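Local structure of S-M checkpoint control protein rad4 (Schizosaccharomyces pombe, 4BU0) at residues K8-C13 with S72-V77; T30-A35 with P76-S81; C105-T110 with V165-Q170; E153-L156 with N161-C164. The protein is essential for DNA replication and for the checkpoint that couples S and M phases, its first two BRCT domains binding phosphorylated Crb2. One frame throughout, in Å; residues are numbered along the deposited sequence. Where two conformers were deposited one is given.

Interaction 1: K8-C13 with S72-V77; sequences KGFVIC and SEWIPV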
loop_
_atom_site.group_PDB
_atom_site.type_symbol
_atom_site.label_atom_id
_atom_site.label_comp_id
_atom_site.label_asym_id
_atom_site.label_seq_id
_atom_site.Cartn_x
_atom_site.Cartn_y
_atom_site.Cartn_z
ATOM N N LYS A 8 22.948 2.212 11.089
ATOM C CA LYS A 8 24.037 1.525 10.389
ATOM C C LYS A 8 23.551 0.136 9.911
ATOM O O LYS A 8 22.865 -0.559 10.668
ATOM C CB LYS A 8 25.240 1.364 11.331
ATOM C CG LYS A 8 26.433 0.673 10.652
ATOM C CD LYS A 8 27.692 0.755 11.517
ATOM C CE LYS A 8 28.890 0.201 10.774
ATOM N NZ LYS A 8 30.126 0.218 11.608
ATOM N N GLY A 9 23.811 -0.174 8.647
ATOM C CA GLY A 9 23.382 -1.446 8.087
ATOM C C GLY A 9 22.035 -1.389 7.393
ATOM O O GLY A 9 21.684 -2.316 6.646
ATOM N N PHE A 10 21.247 -0.314 7.641
ATOM C CA PHE A 10 19.978 -0.164 6.923
ATOM C C PHE A 10 20.235 0.395 5.543
ATOM O O PHE A 10 21.140 1.219 5.371
ATOM C CB PHE A 10 19.030 0.793 7.672
ATOM C CG PHE A 10 18.337 0.248 8.883
ATOM C CD1 PHE A 10 19.064 -0.162 9.998
ATOM C CD2 PHE A 10 16.948 0.243 8.957
ATOM C CE1 PHE A 10 18.410 -0.648 11.134
ATOM C CE2 PHE A 10 16.289 -0.224 10.106
ATOM C CZ PHE A 10 17.022 -0.680 11.177
ATOM N N VAL A 11 19.420 -0.019 4.548
ATOM C CA VAL A 11 19.547 0.446 3.168
ATOM C C VAL A 11 18.140 0.844 2.774
ATOM O O VAL A 11 17.271 -0.020 2.625
ATOM C CB VAL A 11 20.194 -0.591 2.223
ATOM C CG1 VAL A 11 20.331 -0.014 0.817
ATOM C CG2 VAL A 11 21.564 -1.033 2.755
ATOM N N ILE A 12 17.918 2.155 2.677
ATOM C CA ILE A 12 16.572 2.676 2.444
ATOM C C ILE A 12 16.373 3.140 1.018
ATOM O O ILE A 12 17.257 3.708 0.403
ATOM C CB ILE A 12 16.357 3.812 3.471
ATOM C CG1 ILE A 12 16.277 3.195 4.902
ATOM C CG2 ILE A 12 15.130 4.710 3.134
ATOM C CD1 ILE A 12 16.505 4.160 6.025
ATOM N N CYS A 13 15.154 2.887 0.489
ATOM C CA CYS A 13 14.753 3.265 -0.861
ATOM C C CYS A 13 13.340 3.831 -0.755
ATOM O O CYS A 13 12.614 3.390 0.142
ATOM C CB CYS A 13 14.800 2.022 -1.745
ATOM S SG CYS A 13 14.455 2.311 -3.497
ATOM N N SER A 72 5.962 7.046 5.139
ATOM C CA SER A 72 6.821 8.208 4.980
ATOM C C SER A 72 7.173 8.876 6.294
ATOM O O SER A 72 8.165 9.593 6.341
ATOM C CB SER A 72 6.133 9.223 4.080
ATOM O OG SER A 72 4.922 9.648 4.684
ATOM N N GLU A 73 6.369 8.659 7.342
ATOM C CA GLU A 73 6.615 9.313 8.627
ATOM C C GLU A 73 7.699 8.605 9.445
ATOM O O GLU A 73 8.181 9.178 10.427
ATOM C CB GLU A 73 5.307 9.413 9.449
ATOM C CG GLU A 73 4.958 8.186 10.288
ATOM C CD GLU A 73 3.650 7.434 10.080
ATOM O OE1 GLU A 73 2.617 8.091 9.814
ATOM O OE2 GLU A 73 3.644 6.191 10.262
ATOM N N TRP A 74 8.076 7.351 9.074
ATOM C CA TRP A 74 9.047 6.619 9.873
ATOM C C TRP A 74 10.351 7.368 10.139
ATOM O O TRP A 74 10.706 7.599 11.297
ATOM C CB TRP A 74 9.338 5.250 9.235
ATOM C CG TRP A 74 10.418 4.491 9.937
ATOM C CD1 TRP A 74 10.539 4.282 11.288
ATOM C CD2 TRP A 74 11.569 3.902 9.327
ATOM N NE1 TRP A 74 11.706 3.582 11.555
ATOM C CE2 TRP A 74 12.346 3.329 10.367
ATOM C CE3 TRP A 74 11.999 3.760 7.993
ATOM C CZ2 TRP A 74 13.563 2.673 10.115
ATOM C CZ3 TRP A 74 13.186 3.069 7.747
ATOM C CH2 TRP A 74 13.952 2.550 8.805
ATOM N N ILE A 75 11.057 7.751 9.085
ATOM C CA ILE A 75 12.368 8.374 9.273
ATOM C C ILE A 75 12.250 9.732 9.998
ATOM O O ILE A 75 12.972 9.937 10.973
ATOM C CB ILE A 75 13.136 8.474 7.951
ATOM C CG1 ILE A 75 13.625 7.065 7.466
ATOM C CG2 ILE A 75 14.299 9.487 8.061
ATOM C CD1 ILE A 75 14.666 6.361 8.421
ATOM N N PRO A 76 11.331 10.643 9.621
ATOM C CA PRO A 76 11.230 11.886 10.393
ATOM C C PRO A 76 10.918 11.662 11.871
ATOM O O PRO A 76 11.489 12.356 12.714
ATOM C CB PRO A 76 10.083 12.620 9.686
ATOM C CG PRO A 76 10.199 12.163 8.256
ATOM C CD PRO A 76 10.461 10.673 8.432
ATOM N N VAL A 77 10.054 10.664 12.220
ATOM C CA VAL A 77 9.729 10.430 13.617
ATOM C C VAL A 77 10.956 9.845 14.365
ATOM O O VAL A 77 11.283 10.276 15.487
ATOM C CB VAL A 77 8.465 9.542 13.780
ATOM C CG1 VAL A 77 8.260 9.120 15.231
ATOM C CG2 VAL A 77 7.220 10.283 13.267
#
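Phe10 and Trp74 meet ring to ring, yet they do not stack. CD2 of Phe10 comes to the rim of the indole, close to its plane, and lies 3.8 Å from Trp74 CH2, while Phe10 CE2 is 3.9 Å from the same CH2. The indole reaches that far because Trp74 CG stands anti to the backbone N (chi1 175°), carrying the benzo end away from helix 74-83 toward the start of strand 11-15. This is a helix-on-sheet contact of the first BRCT repeat, in which the last helix of the domain lies against a four-stranded parallel sheet. His46, on the next strand, ties the two aromatics together: it stacks on Phe10 and also meets the Trp74 ring. The indole N-H is spent on Leu92 O, which helps to fix the rotation of the ring. Deeper in, the isoleucines complete the buried apolar layer. Ile12, in one of its two deposited conformers, meets Ile75 tip to tip, CD1 to CD1 at 3.7 Å, and Ile12 CD1 is also 3.9 Å from Trp74 CZ3. Ile75 CG1 leaves beside its backbone N (chi1 -71°), and its CD1 rests over the outer part of one indole face, 3.6 Å above the plane.

Interaction 2: T30-A35 with P76-S81; sequences TKLGAA and PVLYES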
loop_
_atom_site.group_PDB
_atom_site.type_symbol
_atom_site.label_atom_id
_atom_site.label_comp_id
_atom_site.label_asym_id
_atom_site.label_seq_id
_atom_site.Cartn_x
_atom_site.Cartn_y
_atom_site.Cartn_z
ATOM N N THR A 30 20.493 9.391 6.177
ATOM C CA THR A 30 21.959 9.387 6.038
ATOM C C THR A 30 22.593 9.845 7.345
ATOM O O THR A 30 23.576 9.236 7.789
ATOM C CB THR A 30 22.359 10.259 4.864
ATOM O OG1 THR A 30 21.794 9.672 3.680
ATOM C CG2 THR A 30 23.894 10.371 4.721
ATOM N N LYS A 31 22.022 10.903 7.991
ATOM C CA LYS A 31 22.596 11.356 9.257
ATOM C C LYS A 31 22.459 10.246 10.319
ATOM O O LYS A 31 23.336 10.098 11.180
ATOM C CB LYS A 31 21.936 12.672 9.716
ATOM C CG LYS A 31 22.584 13.262 10.965
ATOM C CD LYS A 31 22.149 14.699 11.189
ATOM C CE LYS A 31 22.328 15.066 12.639
ATOM N NZ LYS A 31 21.762 16.400 12.942
ATOM N N LEU A 32 21.343 9.464 10.251
ATOM C CA LEU A 32 21.127 8.364 11.181
ATOM C C LEU A 32 22.062 7.186 10.919
ATOM O O LEU A 32 22.054 6.257 11.715
ATOM C CB LEU A 32 19.657 7.905 11.091
ATOM C CG LEU A 32 18.634 8.769 11.867
ATOM C CD1 LEU A 32 17.244 8.632 11.271
ATOM C CD2 LEU A 32 18.593 8.367 13.348
ATOM N N GLY A 33 22.794 7.201 9.812
ATOM C CA GLY A 33 23.765 6.144 9.524
ATOM C C GLY A 33 23.367 5.160 8.450
ATOM O O GLY A 33 24.125 4.220 8.177
ATOM N N ALA A 34 22.196 5.342 7.841
ATOM C CA ALA A 34 21.726 4.414 6.806
ATOM C C ALA A 34 22.351 4.731 5.465
ATOM O O ALA A 34 22.854 5.843 5.219
ATOM C CB ALA A 34 20.208 4.518 6.662
ATOM N N ALA A 35 22.269 3.766 4.556
ATOM C CA ALA A 35 22.564 4.021 3.165
ATOM C C ALA A 35 21.227 4.415 2.528
ATOM O O ALA A 35 20.167 3.936 2.959
ATOM C CB ALA A 35 23.132 2.759 2.489
ATOM N N PRO A 76 11.331 10.643 9.621
ATOM C CA PRO A 76 11.230 11.886 10.393
ATOM C C PRO A 76 10.918 11.662 11.871
ATOM O O PRO A 76 11.489 12.356 12.714
ATOM C CB PRO A 76 10.083 12.620 9.686
ATOM C CG PRO A 76 10.199 12.163 8.256
ATOM C CD PRO A 76 10.461 10.673 8.432
ATOM N N VAL A 77 10.054 10.664 12.220
ATOM C CA VAL A 77 9.729 10.430 13.617
ATOM C C VAL A 77 10.956 9.845 14.365
ATOM O O VAL A 77 11.283 10.276 15.487
ATOM C CB VAL A 77 8.465 9.542 13.780
ATOM C CG1 VAL A 77 8.260 9.120 15.231
ATOM C CG2 VAL A 77 7.220 10.283 13.267
ATOM N N LEU A 78 11.641 8.861 13.761
ATOM C CA LEU A 78 12.808 8.292 14.426
ATOM C C LEU A 78 13.924 9.345 14.575
ATOM O O LEU A 78 14.533 9.466 15.655
ATOM C CB LEU A 78 13.314 7.106 13.589
ATOM C CG LEU A 78 14.633 6.499 14.041
ATOM C CD1 LEU A 78 14.483 5.857 15.461
ATOM C CD2 LEU A 78 15.081 5.438 13.031
ATOM N N TYR A 79 14.158 10.118 13.501
ATOM C CA TYR A 79 15.167 11.179 13.564
ATOM C C TYR A 79 14.848 12.160 14.686
ATOM O O TYR A 79 15.748 12.532 15.445
ATOM C CB TYR A 79 15.178 11.930 12.232
ATOM C CG TYR A 79 16.235 13.003 12.186
ATOM C CD1 TYR A 79 17.543 12.700 11.835
ATOM C CD2 TYR A 79 15.919 14.330 12.457
ATOM C CE1 TYR A 79 18.514 13.686 11.753
ATOM C CE2 TYR A 79 16.882 15.331 12.363
ATOM C CZ TYR A 79 18.182 14.999 12.038
ATOM O OH TYR A 79 19.139 15.986 11.935
ATOM N N GLU A 80 13.560 12.555 14.814
ATOM C CA GLU A 80 13.201 13.494 15.869
ATOM C C GLU A 80 13.529 12.963 17.259
ATOM O O GLU A 80 14.077 13.693 18.092
ATOM C CB GLU A 80 11.716 13.822 15.765
ATOM C CG GLU A 80 11.351 15.048 16.579
ATOM C CD GLU A 80 12.062 16.309 16.120
ATOM O OE1 GLU A 80 12.299 16.475 14.898
ATOM O OE2 GLU A 80 12.442 17.104 17.005
ATOM N N SER A 81 13.248 11.677 17.518
ATOM C CA SER A 81 13.547 11.105 18.827
ATOM C C SER A 81 15.043 11.076 19.071
ATOM O O SER A 81 15.516 11.457 20.154
ATOM C CB SER A 81 12.974 9.694 18.949
ATOM O OG SER A 81 11.571 9.722 19.136
#
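Lys31 and Leu32 share the Tyr79 side chain, the lysine taking the phenol end and the leucine the root. They stand near the C-terminal end of helix 19-31, beside helix 74-83; the packing of these two helices on one side of the sheet is a feature of the BRCT fold. In one of its two deposited conformers Lys31 runs out extended, roughly at a right angle to the tyrosine. Its CD lies in the ring plane at the edge, 3.8 Å from Tyr79 CE1, and its NZ donates a hydrogen bond to Tyr79 OH over 2.8 Å. The methylenes thus shield one edge of a ring whose hydroxyl the ammonium group holds. Leu32 goes deeper: its CD1 is 4.0 Å from Tyr79 CB and 4.2 Å from Leu78 CD2, making the buried half of the contact. A chi1 of -177° turns the Tyr79 ring to the far side of CB from its own N and sends it outward past Leu32 to meet the lysine. Behind this first shell, Trp82 touches both Lys31 and Leu32, and Lys28 touches Tyr79. Leu32, whose backbone is bonded to Leu7, is also placed by the turn ending the helix, a Schellman motif with Gly33 at a phi of 106°, whose N is bonded to Thr30 O at 3.0 Å.

Interaction 3: C105-T110 with V165-Q170; sequences CRVCLT and VEWLWQ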
loop_
_atom_site.group_PDB
_atom_site.type_symbol
_atom_site.label_atom_id
_atom_site.label_comp_id
_atom_site.label_asym_id
_atom_site.label_seq_id
_atom_site.Cartn_x
_atom_site.Cartn_y
_atom_site.Cartn_z
ATOM N N CYS A 105 -5.549 2.233 -1.246
ATOM C CA CYS A 105 -6.579 1.427 -1.914
ATOM C C CYS A 105 -7.920 2.087 -1.682
ATOM O O CYS A 105 -8.187 2.586 -0.587
ATOM C CB CYS A 105 -6.609 -0.010 -1.402
ATOM S SG CYS A 105 -5.153 -0.974 -1.841
ATOM N N ARG A 106 -8.791 2.006 -2.697
ATOM C CA ARG A 106 -10.171 2.512 -2.647
ATOM C C ARG A 106 -10.973 1.341 -3.135
ATOM O O ARG A 106 -10.895 1.000 -4.318
ATOM C CB ARG A 106 -10.340 3.758 -3.520
ATOM C CG ARG A 106 -9.458 4.908 -3.034
ATOM C CD ARG A 106 -9.666 6.189 -3.851
ATOM N NE ARG A 106 -10.912 6.853 -3.469
ATOM C CZ ARG A 106 -11.044 7.676 -2.431
ATOM N NH1 ARG A 106 -9.997 7.966 -1.663
ATOM N NH2 ARG A 106 -12.224 8.210 -2.148
ATOM N N VAL A 107 -11.579 0.624 -2.200
ATOM C CA VAL A 107 -12.195 -0.659 -2.471
ATOM C C VAL A 107 -13.712 -0.568 -2.487
ATOM O O VAL A 107 -14.321 -0.047 -1.542
ATOM C CB VAL A 107 -11.741 -1.698 -1.411
ATOM C CG1 VAL A 107 -12.317 -3.078 -1.723
ATOM C CG2 VAL A 107 -10.210 -1.775 -1.326
ATOM N N CYS A 108 -14.302 -1.140 -3.537
ATOM C CA CYS A 108 -15.751 -1.210 -3.733
ATOM C C CYS A 108 -16.102 -2.680 -3.802
ATOM O O CYS A 108 -15.237 -3.497 -4.152
ATOM C CB CYS A 108 -16.089 -0.476 -5.034
ATOM S SG CYS A 108 -17.856 -0.281 -5.368
ATOM N N LEU A 109 -17.350 -3.031 -3.453
ATOM C CA LEU A 109 -17.836 -4.418 -3.489
ATOM C C LEU A 109 -19.033 -4.585 -4.419
ATOM O O LEU A 109 -19.804 -3.640 -4.574
ATOM C CB LEU A 109 -18.314 -4.815 -2.044
ATOM C CG LEU A 109 -17.361 -4.536 -0.896
ATOM C CD1 LEU A 109 -17.919 -5.076 0.435
ATOM C CD2 LEU A 109 -15.994 -5.183 -1.133
ATOM N N THR A 110 -19.221 -5.775 -4.989
ATOM C CA THR A 110 -20.453 -6.049 -5.729
ATOM C C THR A 110 -20.838 -7.500 -5.587
ATOM O O THR A 110 -19.969 -8.374 -5.560
ATOM C CB THR A 110 -20.372 -5.649 -7.222
ATOM O OG1 THR A 110 -21.671 -5.762 -7.840
ATOM C CG2 THR A 110 -19.371 -6.463 -8.030
ATOM N N VAL A 165 -12.520 -12.032 -3.450
ATOM C CA VAL A 165 -12.178 -11.599 -2.107
ATOM C C VAL A 165 -10.825 -12.183 -1.618
ATOM O O VAL A 165 -10.209 -11.630 -0.716
ATOM C CB VAL A 165 -13.333 -11.854 -1.114
ATOM C CG1 VAL A 165 -13.546 -13.351 -0.872
ATOM C CG2 VAL A 165 -13.139 -11.073 0.187
ATOM N N GLU A 166 -10.368 -13.292 -2.219
ATOM C CA GLU A 166 -9.085 -13.877 -1.844
ATOM C C GLU A 166 -7.944 -12.872 -2.030
ATOM O O GLU A 166 -6.955 -12.926 -1.310
ATOM C CB GLU A 166 -8.860 -15.128 -2.691
ATOM C CG GLU A 166 -7.703 -16.013 -2.235
ATOM C CD GLU A 166 -7.767 -16.630 -0.845
ATOM O OE1 GLU A 166 -8.833 -16.596 -0.189
ATOM O OE2 GLU A 166 -6.690 -17.058 -0.375
ATOM N N TRP A 167 -8.118 -11.894 -2.936
ATOM C CA TRP A 167 -7.117 -10.831 -3.062
ATOM C C TRP A 167 -6.930 -10.106 -1.735
ATOM O O TRP A 167 -5.811 -9.792 -1.328
ATOM C CB TRP A 167 -7.550 -9.818 -4.141
ATOM C CG TRP A 167 -6.766 -8.535 -4.068
ATOM C CD1 TRP A 167 -5.512 -8.307 -4.569
ATOM C CD2 TRP A 167 -7.173 -7.311 -3.432
ATOM N NE1 TRP A 167 -5.094 -7.034 -4.241
ATOM C CE2 TRP A 167 -6.094 -6.405 -3.532
ATOM C CE3 TRP A 167 -8.354 -6.904 -2.778
ATOM C CZ2 TRP A 167 -6.148 -5.118 -2.981
ATOM C CZ3 TRP A 167 -8.416 -5.626 -2.241
ATOM C CH2 TRP A 167 -7.323 -4.749 -2.346
ATOM N N LEU A 168 -8.062 -9.787 -1.092
ATOM C CA LEU A 168 -8.006 -9.084 0.166
ATOM C C LEU A 168 -7.373 -9.927 1.260
ATOM O O LEU A 168 -6.505 -9.433 1.990
ATOM C CB LEU A 168 -9.443 -8.680 0.562
ATOM C CG LEU A 168 -9.571 -7.954 1.920
ATOM C CD1 LEU A 168 -8.837 -6.613 1.909
ATOM C CD2 LEU A 168 -11.056 -7.721 2.252
ATOM N N TRP A 169 -7.788 -11.174 1.362
ATOM C CA TRP A 169 -7.252 -11.998 2.416
ATOM C C TRP A 169 -5.768 -12.246 2.252
ATOM O O TRP A 169 -5.064 -12.160 3.193
ATOM C CB TRP A 169 -8.031 -13.303 2.549
ATOM C CG TRP A 169 -9.532 -13.168 2.681
ATOM C CD1 TRP A 169 -10.437 -13.948 2.078
ATOM C CD2 TRP A 169 -10.272 -12.231 3.469
ATOM N NE1 TRP A 169 -11.697 -13.551 2.410
ATOM C CE2 TRP A 169 -11.607 -12.496 3.261
ATOM C CE3 TRP A 169 -9.933 -11.192 4.312
ATOM C CZ2 TRP A 169 -12.594 -11.757 3.862
ATOM C CZ3 TRP A 169 -10.931 -10.485 4.893
ATOM C CH2 TRP A 169 -12.219 -10.766 4.648
ATOM N N GLN A 170 -5.353 -12.550 1.032
ATOM C CA GLN A 170 -3.922 -12.800 0.851
ATOM C C GLN A 170 -3.094 -11.514 0.989
ATOM O O GLN A 170 -1.949 -11.596 1.436
ATOM C CB GLN A 170 -3.654 -13.493 -0.491
ATOM C CG GLN A 170 -4.135 -14.945 -0.438
ATOM C CD GLN A 170 -3.551 -15.784 -1.568
ATOM O OE1 GLN A 170 -2.464 -15.503 -2.097
ATOM N NE2 GLN A 170 -4.288 -16.826 -1.954
#
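Trp167 points its indole edge-on at the strand, and Cys105 and Val107 both receive it near the ring plane. The same atom makes both contacts: Trp167 CH2 is 4.3 Å from Val107 CG2 and 4.4 Å from Cys105 SG, a loose apolar fit without any hydrogen bond across it. CG of Trp167 swings to the side away from the backbone N (chi1 165°) and the ring is turned to a chi2 of 81°, so that the benzo end leads toward strand 106-110. At the other end of the ring, NE1 is bonded to Leu178 O, and His141 stacks on the indole, so partners at rim and face probably fix its orientation together. In the second BRCT repeat this tryptophan holds the place that Trp74 has in the first. On the helix itself Gln170 NE2 bonds to Glu166 OE2 at 2.9 Å, nearly straight at 167°, with the carboxylate oxygen using its anti lone pair. The strand also leads to the binding site: Thr110 OG1 is hydrogen-bonded to the modified side chain of the bound peptide. Around the contact, Ile143 of strand 141-144 packs beside Val107 and Val165, while helix 116-126 covers Leu109, Val165 and Leu168 through Ile120 and meets Trp169 edge-to-face through Tyr123.

Interaction 4: E153-L156 with N161-C164; sequences EYAL and NVVC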
loop_
_atom_site.group_PDB
_atom_site.type_symbol
_atom_site.label_atom_id
_atom_site.label_comp_id
_atom_site.label_asym_id
_atom_site.label_seq_id
_atom_site.Cartn_x
_atom_site.Cartn_y
_atom_site.Cartn_z
ATOM N N GLU A 153 -19.812 -4.224 -14.909
ATOM C CA GLU A 153 -19.677 -3.738 -16.281
ATOM C C GLU A 153 -18.945 -2.395 -16.324
ATOM O O GLU A 153 -18.109 -2.171 -17.207
ATOM C CB GLU A 153 -21.056 -3.631 -16.966
ATOM C CG GLU A 153 -21.747 -4.989 -17.119
ATOM C CD GLU A 153 -21.079 -6.029 -18.004
ATOM O OE1 GLU A 153 -20.259 -5.652 -18.875
ATOM O OE2 GLU A 153 -21.398 -7.230 -17.836
ATOM N N TYR A 154 -19.230 -1.500 -15.352
ATOM C CA TYR A 154 -18.549 -0.219 -15.379
ATOM C C TYR A 154 -17.081 -0.340 -14.988
ATOM O O TYR A 154 -16.242 0.406 -15.492
ATOM C CB TYR A 154 -19.270 0.848 -14.526
ATOM C CG TYR A 154 -19.797 1.945 -15.441
ATOM C CD1 TYR A 154 -20.670 1.648 -16.490
ATOM C CD2 TYR A 154 -19.375 3.254 -15.297
ATOM C CE1 TYR A 154 -21.104 2.640 -17.373
ATOM C CE2 TYR A 154 -19.804 4.256 -16.172
ATOM C CZ TYR A 154 -20.669 3.943 -17.205
ATOM O OH TYR A 154 -21.088 4.934 -18.061
ATOM N N ALA A 155 -16.742 -1.297 -14.091
ATOM C CA ALA A 155 -15.323 -1.469 -13.765
ATOM C C ALA A 155 -14.563 -1.932 -15.005
ATOM O O ALA A 155 -13.424 -1.518 -15.209
ATOM C CB ALA A 155 -15.181 -2.497 -12.646
ATOM N N LEU A 156 -15.181 -2.797 -15.828
ATOM C CA LEU A 156 -14.484 -3.226 -17.049
ATOM C C LEU A 156 -14.254 -2.027 -17.978
ATOM O O LEU A 156 -13.147 -1.835 -18.468
ATOM C CB LEU A 156 -15.260 -4.325 -17.787
ATOM C CG LEU A 156 -15.393 -5.689 -17.131
ATOM C CD1 LEU A 156 -16.034 -6.666 -18.098
ATOM C CD2 LEU A 156 -14.033 -6.245 -16.704
ATOM N N ASN A 161 -9.511 -2.751 -11.570
ATOM C CA ASN A 161 -9.262 -4.138 -11.174
ATOM C C ASN A 161 -10.514 -4.778 -10.605
ATOM O O ASN A 161 -11.139 -4.181 -9.709
ATOM C CB ASN A 161 -8.185 -4.177 -10.084
ATOM C CG ASN A 161 -6.839 -3.629 -10.454
ATOM O OD1 ASN A 161 -6.412 -3.715 -11.622
ATOM N ND2 ASN A 161 -6.134 -3.063 -9.466
ATOM N N VAL A 162 -10.862 -5.981 -11.094
ATOM C CA VAL A 162 -11.973 -6.761 -10.570
ATOM C C VAL A 162 -11.354 -8.008 -10.017
ATOM O O VAL A 162 -10.715 -8.754 -10.762
ATOM C CB VAL A 162 -13.049 -7.071 -11.623
ATOM C CG1 VAL A 162 -14.199 -7.853 -10.976
ATOM C CG2 VAL A 162 -13.567 -5.767 -12.258
ATOM N N VAL A 163 -11.473 -8.199 -8.701
ATOM C CA VAL A 163 -10.845 -9.345 -8.052
ATOM C C VAL A 163 -11.834 -10.096 -7.182
ATOM O O VAL A 163 -12.867 -9.550 -6.768
ATOM C CB VAL A 163 -9.658 -8.860 -7.168
ATOM C CG1 VAL A 163 -8.529 -8.274 -8.012
ATOM C CG2 VAL A 163 -10.095 -7.844 -6.087
ATOM N N CYS A 164 -11.515 -11.355 -6.889
ATOM C CA CYS A 164 -12.286 -12.072 -5.882
ATOM C C CYS A 164 -11.747 -11.702 -4.488
ATOM O O CYS A 164 -10.661 -11.103 -4.365
ATOM C CB CYS A 164 -12.270 -13.573 -6.101
ATOM S SG CYS A 164 -10.632 -14.282 -5.983
#
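Val162 and Ala155 meet with no polar bond between their segments; the polar grip is on the strand backbone, where Asn161 and Val163 both hydrogen-bond to Leu142, and Val163 to Ala144 as well. Those bonds lay strand 161-163 along strand 141-144, and helix 150-157 connects the two in a beta-alpha-beta crossover of the second BRCT repeat. Within the crossover Val162 CG2 makes both side-chain contacts with the helix. Ala155 directs its CB at the strand and meets Val162 CG2 at 3.7 Å, and so small a side chain lets the backbones come close, with Ala155 CA and Val162 CA 7.0 Å apart. At Val162 it is CG1 that lies opposite the backbone N (chi1 -178°), which leaves CG2 beside that N as the branch presented to the helix. The other branch lies farther off, Val162 CG1 being 5.7 Å from Ala155 CB. Around this pair, Ala155 also touches Leu142 and Ile160, and Val162 touches Ala144, so the contact continues onto the neighbouring strand. One residue before Ala155, Tyr154 turns elsewhere: it packs on an apolar side chain of the bound peptide and meets Trp158 edge-to-face. The helix thus faces the sheet through Ala155 and reaches the peptide through Tyr154. Toward solvent the fit slackens, and exposed Leu156 only brushes the valine, its CD2 4.5 Å from Val162 CG2.

The four contacts fall into two pairs, one in each BRCT repeat and on opposite sides of the chain's centre. Interactions 1 and 2, 6 Å apart between centres, both close on helix 74-83 before interaction 3 opens at strand 106-110; they touch through Ile12 N to Ala35 O (2.9 Å), a probable hydrogen bond between neighbouring strands. Interactions 3 and 4 are 11 Å apart between centres and reach one sheet, with 4 nested inside the loop that 3 closes. The centres of interactions 1 and 3 are about 29 Å apart, with no touch between their segments. Both domains thus repeat one scheme, strand order 2-1-3-4 with a last helix packed on the first strand, while segments 105-110 and 153-156 also reach the bound peptide, through Thr110 and Tyr154.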